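Local coordinates for CELL WALL surface anchor family protein (Streptococcus pneumoniae, PDB 3ZGH) that probably serves pneumococcal adhesion, its basic MSCRAMM-type domain being the region of the serine-rich repeat protein PsrP that binds keratin 10, at residues A[47-52]-A[170-175]; A[75-80]-A[148-153]; A[86-91]-A[136-141]; A[109-114]-A[155-160]. One frame throughout, in Å; residues are numbered along the deposited sequence.

How the contacts relate
All four contacts are mostly buried. Contacts 1, 3 and 4 reach the long antiparallel sheet of the domain, whereas contact 2 is peripheral, its centre about 19 Å from the centre of the chain and its rim exposed. Contact 4 is made inside the sheet, by backbone and side-chain hydrogen bonds between neighbouring strands; contact 1 lays strand 170-172 and its sequel against the sheet through apolar groups alone; contact 3 brings the 86-91 segment to the edge strand 136-138 through a tryptophan face and a water. Contact 2 joins a loop to a helix end by one lysine bond and some apolar packing. F172 meets W159 between contacts 1 and 4, and N88 meets S157 between contacts 3 and 4.

Contact 1: residues A[47-52]-A[170-175]; sequences YKLKVT and FTFTPY
Y47 offers one face of its ring to P174, and the proline fills that shallow seat with the bump of its own ring. CB of P174 stands 3.9 Å from the centroid of the Y47 ring, displaced toward the rim, a CH-pi contact, while CG of P174 reaches CE2 of Y47 at 3.5 Å. CG of Y47 lies between its backbone N and carbonyl carbon (chi1 75°), and the second torsion then sets the turn of the ring. Two residues on, L49 lays both methyls against F172. Its CD1 sits over the middle of the F172 ring, a CH-pi contact 4.2 Å from the centroid and only 10° off the normal, and its CD2 drops beside the ring root, 3.8 Å from CD2 of F172. The same CD2 methyl faces the neighbouring F170 more distantly, so that one branch sits between two aromatic rings. V51 then meets F170 tip to tip, CG2 of V51 lying 4.0 Å from CZ of F170, with CG1 close to the same end of the ring. Strands 47-52 and 170-172 run nearly antiparallel, at 159°, but their axes come no closer than 10.8 Å: these are layers joined by interlocking side chains, not paired strands. F60 and Y62 of strand 57-65 continue the layer beside L49 and V51, each forming an edge-to-face pair, with F170 and F172 respectively, and V193 of strand 193-195 touches Y47, L49 and F170. No hydrogen bond crosses between the two segments, so their fit depends on dispersion and CH-pi contact and on the burial of apolar surface, as in the interior of a beta sandwich.

Contact 2: residues A[75-80]-A[148-153]; sequences GNISSM and FAKKGY
A Schellman motif, with G152 at positive phi, follows the short helix that includes F148 and A149, and the turn it forms packs against a loop that carries an Asx turn and a type I beta turn, I77 to M80. K150 makes the polar link: its NZ donates to O of M80 at 2.8 Å, approaching almost in line with the carbonyl bond (C=O...N angle 164°). The K150 chain, bent at chi3 (87°), lays its aliphatic part against the loop on the way, CD of K150 lying 4.0 Å from CB of M80. Van der Waals packing adds to this. CD1 of I77 rests on the backbone, 3.5 Å from O of A149, and on CB of A149, and SD of M80 meets the same CB at 3.9 Å. Y66 touches both M80 and A149. On the loop side, OD1 of N76 is gripped twice by S78: OG of S78 donates in the carbonyl plane at 2.9 Å, and the backbone N of S78 comes from above that plane. On the helix side, the two bonds of the Schellman motif run from N of Y153 to O of F148 and from N of G152 to O of A149. The lysine thus bonds a main-chain oxygen, joining two turns, each shaped by its own internal bonds, in the Schellman ending characteristic of a helix C-terminus.

Contact 3: residues A[86-91]-A[136-141]; sequences IYNSGT and YTWGNG
S89 sets its CB over one face of the W138 indole, 3.3 Å above the plane and offset toward the rim that carries the pyrrole nitrogen. CB of S89 lies 3.5 Å from NE1 of W138, so the serine methylene lies over the NE1-CE2 side of the indole, not over its centre. OG of S89 is also near, 3.4 Å from NE1 of W138, but the angle is poor and no hydrogen bond forms. The N-H of the indole is instead spent in its own plane: NE1 of W138 donates to a water at 2.9 Å, and that water in turn donates to OD1 of N88 at 2.7 Å. N88 therefore stands at the edge of the indole while S89 lies on its face, and the two successive residues address the same ring from two directions. The amide of N88 is held at its other end as well, where ND2 donates to OG of S157, which probably helps to fix the rotation of the amide and so the place of OD1. Further along, T137 turns CG2 anti to its backbone N, and this methyl meets two successive carbonyl oxygens, that of G90 and, at 3.1 Å, O of T91. At the other end the absence of a CB lets G141 approach S89, its CA 4.0 Å from OG of S89. Around the contact, M129 and S127 of strand 120-131 touch W138, whose ring also meets that of W159 of strand 154-162 at about 50°, while Y62 of strand 57-65 touches the indole and its OH donates a hydrogen bond to O of N88.

Contact 4: residues A[109-114]-A[155-160]; sequences VKNYIT and LTSSWT
V109 lies side by side with W159, its CG1 4.1 Å from CE3 of the indole, and the same methyl reaches CB of S157. K110 pairs with S158 as an antiparallel hydrogen-bonded pair, N of K110 donating to O of S158 at 2.8 Å and O of K110 receiving the return bond. N111 then faces S157 in a non-hydrogen-bonded pair, and here the side chains bond instead: OG of S157 donates to OD1 of N111 at 2.7 Å. The other end of the N111 amide is taken by N125 O and S127 OG, and S157 OG has a second partner outside these strands, which makes a polar chain across the buried face. These are adjacent strands in the middle of the seven-stranded antiparallel sheet, with 120-131 and 57-65 flanking them. Y112 forms the next hydrogen-bonded pair, with T156. Chi1 of 47° puts CG of Y112 between its backbone N and carbonyl carbon, and one face of the ring covers T156, whose CB makes a CH-pi contact 4.2 Å from the Y112 ring centroid. OG of S158 lies at the ring edge, and a water joins it to OH of Y112. I113 and L155 meet through their CD1 atoms at 3.9 Å. Finally, OG1 of T114 shares a hydrogen bond with OG1 of T156 at 2.9 Å, and T63 OG1 also bonds that T156 hydroxyl.

Contact 1: residues A[47-52]-A[170-175]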
# COMPACT_ATOMS: atom_id res chain seq x y z
N TYR A 47 -7.30 -2.05 1.89
CA TYR A 47 -6.00 -2.20 1.25
C TYR A 47 -5.72 -3.67 0.97
O TYR A 47 -6.33 -4.60 1.56
CB TYR A 47 -4.85 -1.61 2.07
CG TYR A 47 -4.47 -2.47 3.27
CD1 TYR A 47 -3.55 -3.51 3.14
CD2 TYR A 47 -5.07 -2.27 4.51
CE1 TYR A 47 -3.24 -4.33 4.22
CE2 TYR A 47 -4.74 -3.06 5.60
CZ TYR A 47 -3.82 -4.09 5.44
OH TYR A 47 -3.50 -4.89 6.51
N LYS A 48 -4.80 -3.85 0.02
CA LYS A 48 -4.24 -5.15 -0.26
C LYS A 48 -2.72 -4.95 -0.29
O LYS A 48 -2.22 -3.96 -0.83
CB LYS A 48 -4.75 -5.67 -1.59
CG LYS A 48 -4.11 -7.00 -2.02
CD LYS A 48 -4.60 -7.46 -3.42
CE LYS A 48 -6.04 -7.93 -3.38
NZ LYS A 48 -6.57 -8.41 -4.71
N LEU A 49 -1.99 -5.89 0.32
CA LEU A 49 -0.55 -5.89 0.24
C LEU A 49 -0.13 -7.29 -0.21
O LEU A 49 -0.41 -8.30 0.49
CB LEU A 49 0.07 -5.56 1.60
CG LEU A 49 1.61 -5.53 1.56
CD1 LEU A 49 2.12 -4.25 0.91
CD2 LEU A 49 2.19 -5.70 2.97
N LYS A 50 0.47 -7.36 -1.39
CA LYS A 50 0.99 -8.61 -1.90
C LYS A 50 2.51 -8.58 -1.73
O LYS A 50 3.15 -7.60 -2.12
CB LYS A 50 0.61 -8.74 -3.37
CG LYS A 50 1.17 -10.01 -4.07
CD LYS A 50 0.69 -10.03 -5.54
CE LYS A 50 1.42 -11.10 -6.36
NZ LYS A 50 1.25 -10.91 -7.85
N VAL A 51 3.09 -9.63 -1.14
CA VAL A 51 4.53 -9.70 -0.94
C VAL A 51 5.06 -11.05 -1.48
O VAL A 51 4.62 -12.15 -1.05
CB VAL A 51 4.87 -9.59 0.55
CG1 VAL A 51 6.39 -9.49 0.77
CG2 VAL A 51 4.13 -8.36 1.18
N THR A 52 5.97 -10.95 -2.44
CA THR A 52 6.57 -12.12 -3.09
C THR A 52 8.04 -12.15 -2.72
O THR A 52 8.74 -11.16 -2.82
CB THR A 52 6.44 -12.02 -4.61
OG1 THR A 52 5.05 -12.08 -4.96
CG2 THR A 52 7.13 -13.19 -5.31
N PHE A 170 9.56 -8.06 8.35
CA PHE A 170 9.22 -6.68 8.06
C PHE A 170 7.90 -6.38 8.78
O PHE A 170 7.19 -7.31 9.20
CB PHE A 170 9.09 -6.45 6.53
CG PHE A 170 7.94 -7.17 5.91
CD1 PHE A 170 6.66 -6.59 5.90
CD2 PHE A 170 8.11 -8.42 5.33
CE1 PHE A 170 5.59 -7.29 5.34
CE2 PHE A 170 7.04 -9.12 4.78
CZ PHE A 170 5.78 -8.56 4.79
N THR A 171 7.59 -5.11 8.93
CA THR A 171 6.23 -4.74 9.28
C THR A 171 5.80 -3.64 8.31
O THR A 171 6.62 -2.79 7.94
CB THR A 171 6.07 -4.21 10.72
OG1 THR A 171 6.57 -2.89 10.78
CG2 THR A 171 6.80 -5.09 11.73
N PHE A 172 4.54 -3.65 7.90
CA PHE A 172 4.02 -2.63 7.01
C PHE A 172 2.74 -2.05 7.65
O PHE A 172 1.88 -2.80 8.12
CB PHE A 172 3.72 -3.22 5.63
CG PHE A 172 3.07 -2.25 4.70
CD1 PHE A 172 3.83 -1.33 3.99
CD2 PHE A 172 1.68 -2.24 4.55
CE1 PHE A 172 3.24 -0.42 3.16
CE2 PHE A 172 1.09 -1.32 3.70
CZ PHE A 172 1.87 -0.41 3.01
N THR A 173 2.64 -0.71 7.65
CA THR A 173 1.50 -0.01 8.22
C THR A 173 0.75 0.74 7.11
O THR A 173 1.27 1.69 6.52
CB THR A 173 1.94 0.99 9.31
OG1 THR A 173 2.70 0.29 10.31
CG2 THR A 173 0.72 1.66 9.97
N PRO A 174 -0.47 0.30 6.80
CA PRO A 174 -1.22 0.96 5.73
C PRO A 174 -1.67 2.35 6.12
O PRO A 174 -1.79 2.67 7.30
CB PRO A 174 -2.44 0.04 5.53
CG PRO A 174 -2.61 -0.62 6.85
CD PRO A 174 -1.20 -0.84 7.39
N TYR A 175 -1.94 3.17 5.12
CA TYR A 175 -2.29 4.54 5.34
C TYR A 175 -3.20 5.00 4.19
O TYR A 175 -2.96 4.68 3.04
CB TYR A 175 -1.03 5.40 5.39
CG TYR A 175 -1.30 6.89 5.57
CD1 TYR A 175 -1.31 7.47 6.83
CD2 TYR A 175 -1.57 7.69 4.48
CE1 TYR A 175 -1.57 8.87 6.97
CE2 TYR A 175 -1.82 9.05 4.61
CZ TYR A 175 -1.82 9.63 5.85
OH TYR A 175 -2.08 11.00 5.92

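Contact 2: residues A[75-80]-A[148-153]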
# COMPACT_ATOMS: atom_id res chain seq x y z
N GLY A 75 -18.05 -0.61 -2.90
CA GLY A 75 -19.01 -0.08 -1.95
C GLY A 75 -19.81 1.06 -2.57
O GLY A 75 -19.48 1.56 -3.65
N ASN A 76 -20.87 1.50 -1.90
CA ASN A 76 -21.70 2.55 -2.44
C ASN A 76 -21.05 3.91 -2.19
O ASN A 76 -21.20 4.50 -1.12
CB ASN A 76 -23.09 2.52 -1.81
CG ASN A 76 -23.99 3.63 -2.35
OD1 ASN A 76 -23.70 4.24 -3.40
ND2 ASN A 76 -25.08 3.90 -1.64
N ILE A 77 -20.31 4.41 -3.18
CA ILE A 77 -19.70 5.73 -3.05
C ILE A 77 -20.25 6.65 -4.13
O ILE A 77 -19.56 7.56 -4.61
CB ILE A 77 -18.18 5.65 -3.14
CG1 ILE A 77 -17.75 4.91 -4.41
CG2 ILE A 77 -17.60 4.91 -1.92
CD1 ILE A 77 -16.22 4.98 -4.66
N SER A 78 -21.51 6.43 -4.50
CA SER A 78 -22.10 7.15 -5.61
C SER A 78 -22.17 8.65 -5.30
O SER A 78 -22.23 9.47 -6.20
CB SER A 78 -23.50 6.59 -5.94
OG SER A 78 -24.35 6.64 -4.81
N SER A 79 -22.13 9.02 -4.02
CA SER A 79 -22.19 10.43 -3.68
C SER A 79 -20.79 11.07 -3.55
O SER A 79 -20.66 12.24 -3.19
CB SER A 79 -23.01 10.63 -2.40
OG SER A 79 -22.24 10.36 -1.25
N MET A 80 -19.74 10.30 -3.84
CA MET A 80 -18.38 10.83 -3.75
C MET A 80 -18.20 11.88 -4.83
O MET A 80 -18.55 11.68 -5.98
CB MET A 80 -17.33 9.72 -3.91
CG MET A 80 -15.89 10.21 -3.76
SD MET A 80 -14.75 8.86 -3.89
CE MET A 80 -14.96 7.98 -2.34
N PHE A 148 -11.91 8.41 -10.36
CA PHE A 148 -11.30 7.08 -10.52
C PHE A 148 -11.83 6.08 -9.46
O PHE A 148 -12.14 4.92 -9.78
CB PHE A 148 -9.76 7.16 -10.42
CG PHE A 148 -9.07 7.68 -11.69
CD1 PHE A 148 -9.59 7.43 -12.95
CD2 PHE A 148 -7.87 8.39 -11.59
CE1 PHE A 148 -8.93 7.88 -14.09
CE2 PHE A 148 -7.22 8.84 -12.72
CZ PHE A 148 -7.75 8.60 -13.97
N ALA A 149 -11.90 6.52 -8.21
CA ALA A 149 -12.36 5.65 -7.11
C ALA A 149 -13.74 5.08 -7.46
O ALA A 149 -14.03 3.92 -7.21
CB ALA A 149 -12.43 6.45 -5.81
N LYS A 150 -14.57 5.91 -8.09
CA LYS A 150 -15.94 5.54 -8.39
C LYS A 150 -16.05 4.56 -9.55
O LYS A 150 -17.12 3.97 -9.77
CB LYS A 150 -16.77 6.79 -8.68
CG LYS A 150 -16.97 7.68 -7.47
CD LYS A 150 -17.46 9.08 -7.89
CE LYS A 150 -18.96 9.13 -8.02
NZ LYS A 150 -19.43 10.51 -8.32
N LYS A 151 -14.97 4.39 -10.30
CA LYS A 151 -14.91 3.37 -11.34
C LYS A 151 -14.39 2.05 -10.76
O LYS A 151 -14.24 1.08 -11.50
CB LYS A 151 -14.00 3.81 -12.49
CG LYS A 151 -14.55 5.02 -13.35
CD LYS A 151 -13.55 5.38 -14.45
CE LYS A 151 -13.91 6.67 -15.20
NZ LYS A 151 -15.11 6.50 -16.08
N GLY A 152 -14.09 1.99 -9.47
CA GLY A 152 -13.56 0.75 -8.90
C GLY A 152 -12.04 0.69 -9.02
O GLY A 152 -11.47 -0.39 -8.89
N TYR A 153 -11.39 1.83 -9.29
CA TYR A 153 -9.94 1.83 -9.43
C TYR A 153 -9.24 1.88 -8.08
O TYR A 153 -9.83 2.29 -7.07
CB TYR A 153 -9.45 2.99 -10.30
CG TYR A 153 -9.89 2.93 -11.75
CD1 TYR A 153 -10.57 1.83 -12.26
CD2 TYR A 153 -9.61 3.98 -12.62
CE1 TYR A 153 -10.98 1.77 -13.60
CE2 TYR A 153 -10.00 3.93 -13.98
CZ TYR A 153 -10.69 2.83 -14.45
OH TYR A 153 -11.09 2.74 -15.77

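Contact 3: residues A[86-91]-A[136-141]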
# COMPACT_ATOMS: atom_id res chain seq x y z
N ILE A 86 -7.57 11.13 -2.31
CA ILE A 86 -6.86 10.51 -1.18
C ILE A 86 -5.40 10.16 -1.49
O ILE A 86 -5.06 9.89 -2.64
CB ILE A 86 -7.56 9.21 -0.71
CG1 ILE A 86 -7.70 8.22 -1.86
CG2 ILE A 86 -8.95 9.53 -0.12
CD1 ILE A 86 -8.07 6.81 -1.39
N TYR A 87 -4.55 10.18 -0.46
CA TYR A 87 -3.17 9.65 -0.53
C TYR A 87 -3.15 8.21 -0.01
O TYR A 87 -4.01 7.85 0.80
CB TYR A 87 -2.25 10.45 0.37
CG TYR A 87 -2.00 11.89 -0.04
CD1 TYR A 87 -1.56 12.21 -1.32
CD2 TYR A 87 -2.16 12.92 0.88
CE1 TYR A 87 -1.29 13.52 -1.67
CE2 TYR A 87 -1.91 14.23 0.53
CZ TYR A 87 -1.48 14.52 -0.74
OH TYR A 87 -1.22 15.83 -1.08
N ASN A 88 -2.19 7.39 -0.45
CA ASN A 88 -1.98 6.05 0.14
C ASN A 88 -0.70 6.01 1.00
O ASN A 88 -0.26 4.94 1.42
CB ASN A 88 -1.90 4.97 -0.94
CG ASN A 88 -0.63 5.07 -1.80
OD1 ASN A 88 0.03 6.13 -1.84
ND2 ASN A 88 -0.33 3.99 -2.55
N SER A 89 -0.08 7.16 1.26
CA SER A 89 1.12 7.15 2.08
C SER A 89 1.13 8.35 2.99
O SER A 89 0.64 9.41 2.60
CB SER A 89 2.39 7.13 1.23
OG SER A 89 2.38 8.21 0.33
N GLY A 90 1.66 8.20 4.19
CA GLY A 90 1.79 9.34 5.09
C GLY A 90 3.03 10.19 4.81
O GLY A 90 3.88 9.84 4.00
N THR A 91 3.14 11.33 5.46
CA THR A 91 4.40 12.08 5.40
C THR A 91 5.43 11.39 6.29
O THR A 91 5.49 10.16 6.41
CB THR A 91 4.20 13.50 5.89
OG1 THR A 91 3.89 13.49 7.30
CG2 THR A 91 3.07 14.18 5.13
N TYR A 136 11.02 3.31 7.19
CA TYR A 136 10.98 4.09 5.96
C TYR A 136 9.59 4.69 5.71
O TYR A 136 8.56 4.10 6.10
CB TYR A 136 11.33 3.19 4.76
CG TYR A 136 12.72 2.60 4.78
CD1 TYR A 136 13.78 3.23 4.13
CD2 TYR A 136 12.98 1.42 5.45
CE1 TYR A 136 15.06 2.72 4.17
CE2 TYR A 136 14.27 0.88 5.48
CZ TYR A 136 15.30 1.54 4.84
OH TYR A 136 16.58 1.01 4.86
N THR A 137 9.56 5.84 5.04
CA THR A 137 8.34 6.30 4.37
C THR A 137 8.74 6.75 2.98
O THR A 137 9.92 6.70 2.63
CB THR A 137 7.69 7.51 5.07
OG1 THR A 137 7.86 7.41 6.49
CG2 THR A 137 6.21 7.60 4.76
N TRP A 138 7.79 7.19 2.18
CA TRP A 138 8.13 7.81 0.92
C TRP A 138 7.36 9.11 0.69
O TRP A 138 6.34 9.36 1.33
CB TRP A 138 7.96 6.82 -0.23
CG TRP A 138 6.55 6.33 -0.52
CD1 TRP A 138 5.61 6.92 -1.34
CD2 TRP A 138 5.93 5.12 -0.04
NE1 TRP A 138 4.47 6.15 -1.40
CE2 TRP A 138 4.65 5.04 -0.60
CE3 TRP A 138 6.37 4.09 0.81
CZ2 TRP A 138 3.78 3.99 -0.33
CZ3 TRP A 138 5.51 3.05 1.07
CH2 TRP A 138 4.24 3.00 0.51
N GLY A 139 7.90 9.94 -0.19
CA GLY A 139 7.32 11.24 -0.52
C GLY A 139 7.00 11.36 -2.01
O GLY A 139 7.03 10.37 -2.74
N ASN A 140 6.70 12.57 -2.46
CA ASN A 140 6.10 12.73 -3.78
C ASN A 140 4.98 11.69 -3.89
O ASN A 140 4.89 10.96 -4.89
CB ASN A 140 7.13 12.53 -4.89
CG ASN A 140 8.02 13.75 -5.11
OD1 ASN A 140 7.61 14.89 -4.86
ND2 ASN A 140 9.24 13.52 -5.59
N GLY A 141 4.14 11.62 -2.85
CA GLY A 141 3.12 10.58 -2.76
C GLY A 141 2.01 10.85 -3.76
O GLY A 141 1.58 12.00 -3.95
O HOH W 1 2.27 6.86 -3.19

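Contact 4: residues A[109-114]-A[155-160]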
# COMPACT_ATOMS: atom_id res chain seq x y z
N VAL A 109 9.74 3.66 -5.43
CA VAL A 109 8.37 3.20 -5.28
C VAL A 109 7.59 3.65 -6.52
O VAL A 109 7.38 4.88 -6.72
CB VAL A 109 7.75 3.80 -4.02
CG1 VAL A 109 6.27 3.41 -3.88
CG2 VAL A 109 8.53 3.39 -2.78
N LYS A 110 7.18 2.71 -7.37
CA LYS A 110 6.37 3.06 -8.51
C LYS A 110 4.96 3.36 -8.00
O LYS A 110 4.50 2.72 -7.03
CB LYS A 110 6.34 1.92 -9.51
CG LYS A 110 7.69 1.65 -10.21
CD LYS A 110 7.53 0.56 -11.26
CE LYS A 110 8.87 0.01 -11.77
NZ LYS A 110 9.73 1.04 -12.44
N ASN A 111 4.30 4.34 -8.59
CA ASN A 111 2.90 4.66 -8.24
C ASN A 111 2.05 4.63 -9.49
O ASN A 111 2.48 5.13 -10.55
CB ASN A 111 2.81 6.07 -7.65
CG ASN A 111 3.55 6.20 -6.36
OD1 ASN A 111 3.19 5.58 -5.38
ND2 ASN A 111 4.57 7.04 -6.33
N TYR A 112 0.86 4.07 -9.39
CA TYR A 112 -0.01 3.96 -10.55
C TYR A 112 -1.44 3.72 -10.13
O TYR A 112 -1.70 3.36 -8.99
CB TYR A 112 0.48 2.88 -11.54
CG TYR A 112 0.86 1.54 -10.98
CD1 TYR A 112 0.03 0.43 -11.16
CD2 TYR A 112 2.08 1.35 -10.32
CE1 TYR A 112 0.38 -0.85 -10.64
CE2 TYR A 112 2.44 0.07 -9.81
CZ TYR A 112 1.57 -1.02 -9.98
OH TYR A 112 1.90 -2.28 -9.50
N ILE A 113 -2.38 3.98 -11.05
CA ILE A 113 -3.77 3.67 -10.84
C ILE A 113 -4.01 2.30 -11.46
O ILE A 113 -3.55 2.04 -12.59
CB ILE A 113 -4.68 4.71 -11.50
CG1 ILE A 113 -4.43 6.10 -10.88
CG2 ILE A 113 -6.16 4.31 -11.37
CD1 ILE A 113 -4.86 6.19 -9.42
N THR A 114 -4.71 1.43 -10.74
CA THR A 114 -5.08 0.12 -11.26
C THR A 114 -6.58 -0.00 -11.36
O THR A 114 -7.32 0.62 -10.59
CB THR A 114 -4.59 -1.03 -10.36
OG1 THR A 114 -4.91 -0.74 -9.00
CG2 THR A 114 -3.07 -1.22 -10.50
N LEU A 155 -5.37 2.89 -5.95
CA LEU A 155 -4.12 3.62 -5.96
C LEU A 155 -3.05 2.64 -5.46
O LEU A 155 -3.12 2.17 -4.30
CB LEU A 155 -4.23 4.82 -5.03
CG LEU A 155 -2.99 5.70 -4.90
CD1 LEU A 155 -2.53 6.21 -6.24
CD2 LEU A 155 -3.30 6.86 -3.95
N THR A 156 -2.09 2.35 -6.34
CA THR A 156 -1.17 1.22 -6.13
C THR A 156 0.27 1.71 -6.15
O THR A 156 0.65 2.58 -6.99
CB THR A 156 -1.39 0.14 -7.22
OG1 THR A 156 -2.73 -0.39 -7.13
CG2 THR A 156 -0.37 -1.01 -7.11
N SER A 157 1.08 1.20 -5.21
CA SER A 157 2.49 1.51 -5.12
C SER A 157 3.23 0.18 -5.07
O SER A 157 2.72 -0.80 -4.45
CB SER A 157 2.76 2.32 -3.85
OG SER A 157 2.14 3.62 -3.87
N SER A 158 4.40 0.08 -5.71
CA SER A 158 5.16 -1.17 -5.63
C SER A 158 6.63 -0.85 -5.54
O SER A 158 7.09 0.19 -6.05
CB SER A 158 4.91 -2.08 -6.83
OG SER A 158 5.32 -1.41 -8.02
N TRP A 159 7.38 -1.75 -4.89
CA TRP A 159 8.83 -1.57 -4.71
C TRP A 159 9.42 -2.95 -4.43
O TRP A 159 8.68 -3.91 -4.12
CB TRP A 159 9.14 -0.60 -3.57
CG TRP A 159 8.66 -1.04 -2.20
CD1 TRP A 159 9.40 -1.69 -1.22
CD2 TRP A 159 7.35 -0.86 -1.66
NE1 TRP A 159 8.60 -1.95 -0.12
CE2 TRP A 159 7.34 -1.45 -0.37
CE3 TRP A 159 6.17 -0.29 -2.16
CZ2 TRP A 159 6.22 -1.46 0.44
CZ3 TRP A 159 5.04 -0.31 -1.35
CH2 TRP A 159 5.07 -0.89 -0.06
N THR A 160 10.74 -3.06 -4.56
CA THR A 160 11.43 -4.27 -4.21
C THR A 160 12.43 -3.99 -3.10
O THR A 160 12.84 -2.83 -2.87
CB THR A 160 12.19 -4.83 -5.43
OG1 THR A 160 13.10 -3.85 -5.88
CG2 THR A 160 11.21 -5.20 -6.57
O HOH W 2 4.43 -3.12 -10.18